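Local coordinates for protein 2'-deoxycytidine 5'-triphosphate deaminase (Agrobacterium tumefaciens, PDB 2R9Q) that probably deaminates dCTP to dUTP, a step toward thymidine nucleotides, and joins two domains of the dUTPase clan in one chain, at residues 10-15 against 336-341; 165-170 against 296-301. All coordinates share one frame; numbering follows the deposited sequence.

Contact 1 of 2, residues 10-15 against 336-341; sequences TGILAD and VYEHML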
loop_
_atom_site.group_PDB
_atom_site.type_symbol
_atom_site.label_atom_id
_atom_site.label_comp_id
_atom_site.label_asym_id
_atom_site.label_seq_id
_atom_site.Cartn_x
_atom_site.Cartn_y
_atom_site.Cartn_z
ATOM N N THR B 10 -42.794 -13.383 19.885
ATOM C CA THR B 10 -41.567 -12.674 19.508
ATOM C C THR B 10 -40.549 -13.631 18.872
ATOM O O THR B 10 -40.386 -14.757 19.324
ATOM C CB THR B 10 -40.879 -11.965 20.688
ATOM O OG1 THR B 10 -40.488 -12.935 21.662
ATOM C CG2 THR B 10 -41.769 -10.881 21.310
ATOM N N GLY B 11 -39.882 -13.173 17.815
ATOM C CA GLY B 11 -38.775 -13.921 17.197
ATOM C C GLY B 11 -38.517 -13.537 15.752
ATOM O O GLY B 11 -38.987 -12.516 15.290
ATOM N N ILE B 12 -37.785 -14.387 15.045
ATOM C CA ILE B 12 -37.443 -14.168 13.647
ATOM C C ILE B 12 -38.532 -14.756 12.741
ATOM O O ILE B 12 -39.020 -15.845 12.986
ATOM C CB ILE B 12 -36.021 -14.749 13.297
ATOM C CG1 ILE B 12 -34.954 -13.999 14.098
ATOM C CG2 ILE B 12 -35.708 -14.608 11.825
ATOM C CD1 ILE B 12 -33.711 -14.793 14.391
ATOM N N LEU B 13 -38.907 -14.005 11.711
ATOM C CA LEU B 13 -39.806 -14.497 10.675
ATOM C C LEU B 13 -39.136 -15.569 9.804
ATOM O O LEU B 13 -38.060 -15.359 9.226
ATOM C CB LEU B 13 -40.348 -13.343 9.793
ATOM C CG LEU B 13 -41.378 -12.357 10.399
ATOM C CD1 LEU B 13 -40.790 -11.457 11.492
ATOM C CD2 LEU B 13 -41.975 -11.511 9.277
ATOM N N ALA B 14 -39.792 -16.724 9.722
ATOM C CA ALA B 14 -39.379 -17.781 8.815
ATOM C C ALA B 14 -39.764 -17.409 7.370
ATOM O O ALA B 14 -40.495 -16.455 7.145
ATOM C CB ALA B 14 -39.989 -19.141 9.248
ATOM N N ASP B 15 -39.237 -18.146 6.401
ATOM C CA ASP B 15 -39.591 -17.954 4.986
ATOM C C ASP B 15 -41.109 -17.885 4.631
ATOM O O ASP B 15 -41.497 -17.185 3.686
ATOM C CB ASP B 15 -38.894 -19.011 4.106
ATOM C CG ASP B 15 -38.952 -20.406 4.681
ATOM O OD1 ASP B 15 -39.737 -20.631 5.617
ATOM O OD2 ASP B 15 -38.202 -21.277 4.196
ATOM N N VAL B 336 -24.414 -16.313 18.410
ATOM C CA VAL B 336 -25.559 -15.890 19.207
ATOM C C VAL B 336 -26.884 -16.455 18.632
ATOM O O VAL B 336 -27.162 -16.318 17.451
ATOM C CB VAL B 336 -25.611 -14.371 19.292
ATOM C CG1 VAL B 336 -26.901 -13.921 19.922
ATOM C CG2 VAL B 336 -24.398 -13.841 20.069
ATOM N N TYR B 337 -27.678 -17.086 19.497
ATOM C CA TYR B 337 -28.899 -17.774 19.106
ATOM C C TYR B 337 -30.136 -16.899 19.365
ATOM O O TYR B 337 -30.176 -16.110 20.302
ATOM C CB TYR B 337 -29.021 -19.117 19.830
ATOM C CG TYR B 337 -28.052 -20.167 19.340
ATOM C CD1 TYR B 337 -28.438 -21.120 18.421
ATOM C CD2 TYR B 337 -26.737 -20.202 19.795
ATOM C CE1 TYR B 337 -27.551 -22.066 17.953
ATOM C CE2 TYR B 337 -25.837 -21.159 19.326
ATOM C CZ TYR B 337 -26.251 -22.096 18.414
ATOM O OH TYR B 337 -25.367 -23.064 17.953
ATOM N N GLU B 338 -31.132 -17.059 18.508
ATOM C CA GLU B 338 -32.366 -16.326 18.587
ATOM C C GLU B 338 -33.510 -17.268 18.168
ATOM O O GLU B 338 -33.341 -18.108 17.268
ATOM C CB GLU B 338 -32.263 -15.100 17.674
ATOM C CG GLU B 338 -33.334 -14.047 17.866
ATOM C CD GLU B 338 -33.189 -12.832 16.950
ATOM O OE1 GLU B 338 -32.126 -12.674 16.274
ATOM O OE2 GLU B 338 -34.154 -12.031 16.919
ATOM N N HIS B 339 -34.653 -17.146 18.852
ATOM C CA HIS B 339 -35.853 -17.929 18.545
ATOM C C HIS B 339 -36.468 -17.575 17.199
ATOM O O HIS B 339 -36.626 -16.411 16.849
ATOM C CB HIS B 339 -36.967 -17.730 19.580
ATOM C CG HIS B 339 -36.696 -18.352 20.909
ATOM N ND1 HIS B 339 -36.995 -19.668 21.189
ATOM C CD2 HIS B 339 -36.191 -17.826 22.049
ATOM C CE1 HIS B 339 -36.645 -19.934 22.435
ATOM N NE2 HIS B 339 -36.155 -18.833 22.979
ATOM N N MET B 340 -36.860 -18.603 16.469
ATOM C CA MET B 340 -37.734 -18.430 15.339
ATOM C C MET B 340 -39.153 -18.194 15.844
ATOM O O MET B 340 -39.519 -18.681 16.913
ATOM C CB MET B 340 -37.672 -19.663 14.470
ATOM C CG MET B 340 -36.314 -19.897 13.837
ATOM S SD MET B 340 -35.725 -18.615 12.734
ATOM C CE MET B 340 -36.772 -18.826 11.296
ATOM N N LEU B 341 -39.915 -17.404 15.093
ATOM C CA LEU B 341 -41.350 -17.232 15.312
ATOM C C LEU B 341 -42.124 -18.512 14.984
ATOM O O LEU B 341 -43.024 -18.881 15.720
ATOM C CB LEU B 341 -41.912 -16.091 14.454
ATOM C CG LEU B 341 -41.965 -14.673 15.007
ATOM C CD1 LEU B 341 -42.649 -13.768 13.980
ATOM C CD2 LEU B 341 -42.673 -14.638 16.353
#
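Ile-12 and Met-340 form a single beta bridge, CA to CA 4.6 Å, that ties the short strand 11-12 of the N-terminal domain to the end of strand 331-339 of the C-terminal domain, both families of the dUTPase clan. The evidence is two backbone hydrogen bonds on either side of Met-340: Ile-12 N to His-339 O (2.9 Å) and Leu-341 N to Ile-12 O (2.8 Å, 169° at the hydrogen). This is the bonding pattern of a parallel bridge, yet the touching runs are 80° apart in direction, and the pairing goes no further.

Beside the bridge, Gly-11 is a hollow at the His-339 carbonyl: CA lies 3.3 Å from that oxygen, and a beta carbon here would clash with it. Ile-12 is the main bump. Its CG1 stands anti to the carbonyl carbon (chi1 -64°), and the side chain crosses the extended Glu-338 side chain at about a right angle. CD1 of Ile-12 comes 3.2 Å from OE1 of Glu-338 and also touches CD, CB and CG, while CG1 lies nearest OE2, which is salt-bridged to Arg-169. Ile-12 also touches Ala-276 of strand 275-281.

On Met-340 the CA-CB bond leads away from 10-15, but bends at chi2 and chi3 bring the tip back. SD packs against CB of Ile-12, and CE reaches CA and CB of Ala-14, the residue at the N-cap of helix 15-23. Leu-341 and Leu-13 lie side by side, pointing the same way, and meet CD1 to CD1 at 3.9 Å. The other branch of Leu-341 fits against the peptide between Thr-10 and Gly-11: its CD2 is 3.4 Å from C of Thr-10 and 3.5 Å from N of Gly-11.

Contact 2 of 2, residues 165-170 against 296-301; sequences QIRFRI and FFDPGF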
loop_
_atom_site.group_PDB
_atom_site.type_symbol
_atom_site.label_atom_id
_atom_site.label_comp_id
_atom_site.label_asym_id
_atom_site.label_seq_id
_atom_site.Cartn_x
_atom_site.Cartn_y
_atom_site.Cartn_z
ATOM N N GLN B 165 -28.265 -10.018 2.659
ATOM C CA GLN B 165 -29.560 -10.518 3.122
ATOM C C GLN B 165 -30.122 -9.794 4.357
ATOM O O GLN B 165 -29.391 -9.261 5.180
ATOM C CB GLN B 165 -29.546 -12.021 3.324
ATOM C CG GLN B 165 -28.420 -12.554 4.071
ATOM C CD GLN B 165 -28.324 -14.050 3.989
ATOM O OE1 GLN B 165 -27.816 -14.685 4.908
ATOM N NE2 GLN B 165 -28.830 -14.636 2.906
ATOM N N ILE B 166 -31.451 -9.774 4.424
ATOM C CA ILE B 166 -32.208 -9.101 5.464
ATOM C C ILE B 166 -33.019 -10.138 6.288
ATOM O O ILE B 166 -33.729 -10.978 5.733
ATOM C CB ILE B 166 -33.083 -7.974 4.839
ATOM C CG1 ILE B 166 -33.758 -7.107 5.902
ATOM C CG2 ILE B 166 -34.137 -8.510 3.895
ATOM C CD1 ILE B 166 -34.555 -5.993 5.295
ATOM N N ARG B 167 -32.865 -10.089 7.609
ATOM C CA ARG B 167 -33.624 -10.920 8.548
ATOM C C ARG B 167 -34.656 -10.053 9.268
ATOM O O ARG B 167 -34.329 -8.997 9.786
ATOM C CB ARG B 167 -32.663 -11.556 9.550
ATOM C CG ARG B 167 -33.287 -12.332 10.700
ATOM C CD ARG B 167 -32.239 -13.179 11.401
ATOM N NE ARG B 167 -31.777 -14.323 10.592
ATOM C CZ ARG B 167 -30.886 -15.220 10.994
ATOM N NH1 ARG B 167 -30.320 -15.110 12.174
ATOM N NH2 ARG B 167 -30.545 -16.229 10.205
ATOM N N PHE B 168 -35.902 -10.505 9.276
ATOM C CA PHE B 168 -37.017 -9.790 9.931
ATOM C C PHE B 168 -37.349 -10.398 11.272
ATOM O O PHE B 168 -37.255 -11.606 11.443
ATOM C CB PHE B 168 -38.270 -9.806 9.056
ATOM C CG PHE B 168 -38.040 -9.308 7.669
ATOM C CD1 PHE B 168 -38.231 -7.987 7.361
ATOM C CD2 PHE B 168 -37.627 -10.173 6.669
ATOM C CE1 PHE B 168 -37.999 -7.526 6.105
ATOM C CE2 PHE B 168 -37.409 -9.721 5.406
ATOM C CZ PHE B 168 -37.594 -8.396 5.120
ATOM N N ARG B 169 -37.738 -9.550 12.222
ATOM C CA ARG B 169 -38.076 -10.004 13.572
ATOM C C ARG B 169 -39.142 -9.166 14.319
ATOM O O ARG B 169 -39.336 -7.981 14.037
ATOM C CB ARG B 169 -36.797 -10.070 14.398
ATOM C CG ARG B 169 -36.090 -8.749 14.534
ATOM C CD ARG B 169 -34.921 -8.838 15.478
ATOM N NE ARG B 169 -33.921 -9.838 15.112
ATOM C CZ ARG B 169 -33.042 -9.717 14.117
ATOM N NH1 ARG B 169 -33.047 -8.670 13.301
ATOM N NH2 ARG B 169 -32.165 -10.681 13.918
ATOM N N ILE B 170 -39.840 -9.800 15.260
ATOM C CA ILE B 170 -40.684 -9.077 16.228
ATOM C C ILE B 170 -40.055 -9.240 17.601
ATOM O O ILE B 170 -39.888 -10.339 18.082
ATOM C CB ILE B 170 -42.162 -9.527 16.201
ATOM C CG1 ILE B 170 -42.740 -9.319 14.782
ATOM C CG2 ILE B 170 -43.001 -8.724 17.236
ATOM C CD1 ILE B 170 -43.702 -10.384 14.315
ATOM N N PHE B 296 -25.455 -14.328 9.020
ATOM C CA PHE B 296 -26.582 -15.100 9.508
ATOM C C PHE B 296 -26.334 -16.598 9.288
ATOM O O PHE B 296 -25.773 -16.985 8.304
ATOM C CB PHE B 296 -27.860 -14.636 8.810
ATOM C CG PHE B 296 -28.272 -13.239 9.159
ATOM C CD1 PHE B 296 -28.280 -12.798 10.487
ATOM C CD2 PHE B 296 -28.685 -12.356 8.166
ATOM C CE1 PHE B 296 -28.709 -11.510 10.800
ATOM C CE2 PHE B 296 -29.092 -11.074 8.471
ATOM C CZ PHE B 296 -29.100 -10.647 9.789
ATOM N N PHE B 297 -26.705 -17.393 10.283
ATOM C CA PHE B 297 -26.808 -18.841 10.194
ATOM C C PHE B 297 -28.283 -19.199 10.134
ATOM O O PHE B 297 -29.085 -18.669 10.890
ATOM C CB PHE B 297 -26.161 -19.485 11.420
ATOM C CG PHE B 297 -24.682 -19.483 11.373
ATOM C CD1 PHE B 297 -23.983 -20.659 11.256
ATOM C CD2 PHE B 297 -23.970 -18.288 11.409
ATOM C CE1 PHE B 297 -22.592 -20.638 11.204
ATOM C CE2 PHE B 297 -22.612 -18.273 11.342
ATOM C CZ PHE B 297 -21.919 -19.442 11.255
ATOM N N ASP B 298 -28.635 -20.093 9.227
ATOM C CA ASP B 298 -30.029 -20.522 9.077
ATOM C C ASP B 298 -30.378 -21.692 9.982
ATOM O O ASP B 298 -29.527 -22.517 10.266
ATOM C CB ASP B 298 -30.333 -20.942 7.628
ATOM C CG ASP B 298 -30.601 -19.761 6.697
ATOM O OD1 ASP B 298 -31.414 -18.842 7.058
ATOM O OD2 ASP B 298 -29.999 -19.791 5.589
ATOM N N PRO B 299 -31.654 -21.775 10.397
ATOM C CA PRO B 299 -32.178 -22.996 11.008
ATOM C C PRO B 299 -31.811 -24.189 10.174
ATOM O O PRO B 299 -31.958 -24.143 8.959
ATOM C CB PRO B 299 -33.701 -22.789 10.990
ATOM C CG PRO B 299 -33.917 -21.358 10.848
ATOM C CD PRO B 299 -32.678 -20.721 10.318
ATOM N N GLY B 300 -31.316 -25.230 10.818
ATOM C CA GLY B 300 -30.870 -26.435 10.107
ATOM C C GLY B 300 -29.389 -26.466 9.740
ATOM O O GLY B 300 -28.917 -27.468 9.204
ATOM N N PHE B 301 -28.646 -25.383 10.006
ATOM C CA PHE B 301 -27.204 -25.388 9.736
ATOM C C PHE B 301 -26.569 -26.509 10.558
ATOM O O PHE B 301 -26.903 -26.693 11.741
ATOM C CB PHE B 301 -26.520 -24.035 10.063
ATOM C CG PHE B 301 -25.014 -24.049 9.878
ATOM C CD1 PHE B 301 -24.444 -23.699 8.666
ATOM C CD2 PHE B 301 -24.172 -24.445 10.906
ATOM C CE1 PHE B 301 -23.054 -23.719 8.494
ATOM C CE2 PHE B 301 -22.800 -24.466 10.737
ATOM C CZ PHE B 301 -22.239 -24.097 9.538
HETATM O O HOH W 1 -25.743 -13.453 6.325
#
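Arg-167 and Phe-296 have the nearest CA atoms, 8.2 Å apart, too far for strand pairing, so strands 162-170 and 296-297 are joined by side chains that reach a ring and a backbone carbonyl.

Each of these two residues directs its CA-CB bond at the other segment, and the side chains slide past each other in opposite directions. Near its root, Arg-167 sets CB over one face of the Phe-296 ring, 4.0 Å from the centroid and 25° off the normal, a CH-pi contact offset toward the rim. Farther out, CG stands anti to the backbone N (chi1 173°), a bend at chi3 turns the chain, and the guanidinium lies nearly flat on the ring, with centres 4.2 Å apart and planes at 25°. CZ and NH1 come nearest CD1, while NH2 passes the ring and meets CB.

NH2 also donates to Phe-297 O at 2.9 Å, with the acceptor close to the guanidinium plane and the donor well above the carbonyl plane. Gln-165 O lies at the ring edge, near CE2. The Gln-165 amide oxygen OE1 accepts from a water 2.8 Å away that in turn accepts from Phe-296 N, while NE2 is bound to Asp-44.

The remaining guanidinium nitrogens complete the grip: NE donates to Ala-41 O and NH1 to Ala-277 O. Asp-298 OD1, 4.2 Å from NH2, is beyond salt-bridge distance and accepts from Ala-41 N; its charge may add a modest, longer-range attraction. Three backbone carbonyls thus fix the rotation of a guanidinium stacked on an aromatic face, joining the N-terminal strand to the C-terminal segment.

Overall arrangement
Along the chain the order is 10-15, 165-170, 296-301, 336-341, so contact 2 closes within the span of contact 1. Their centres are about 7 Å apart. On the N-terminal side, strands 11-12 and 162-170 are antiparallel neighbours in one sheet, with Gly-11 O 2.8 Å from Ile-170 N, a probable hydrogen bond. On the C-terminal side, strands 331-339 and 296-297 flank strand 275-281 in a four-stranded antiparallel sheet. The Glu-338 to Arg-169 salt bridge, OE2 to NE 2.9 Å, links the contacts directly. Together they form adjoining parts of the junction between the two domains, and no other chain of the assembly touches these four segments.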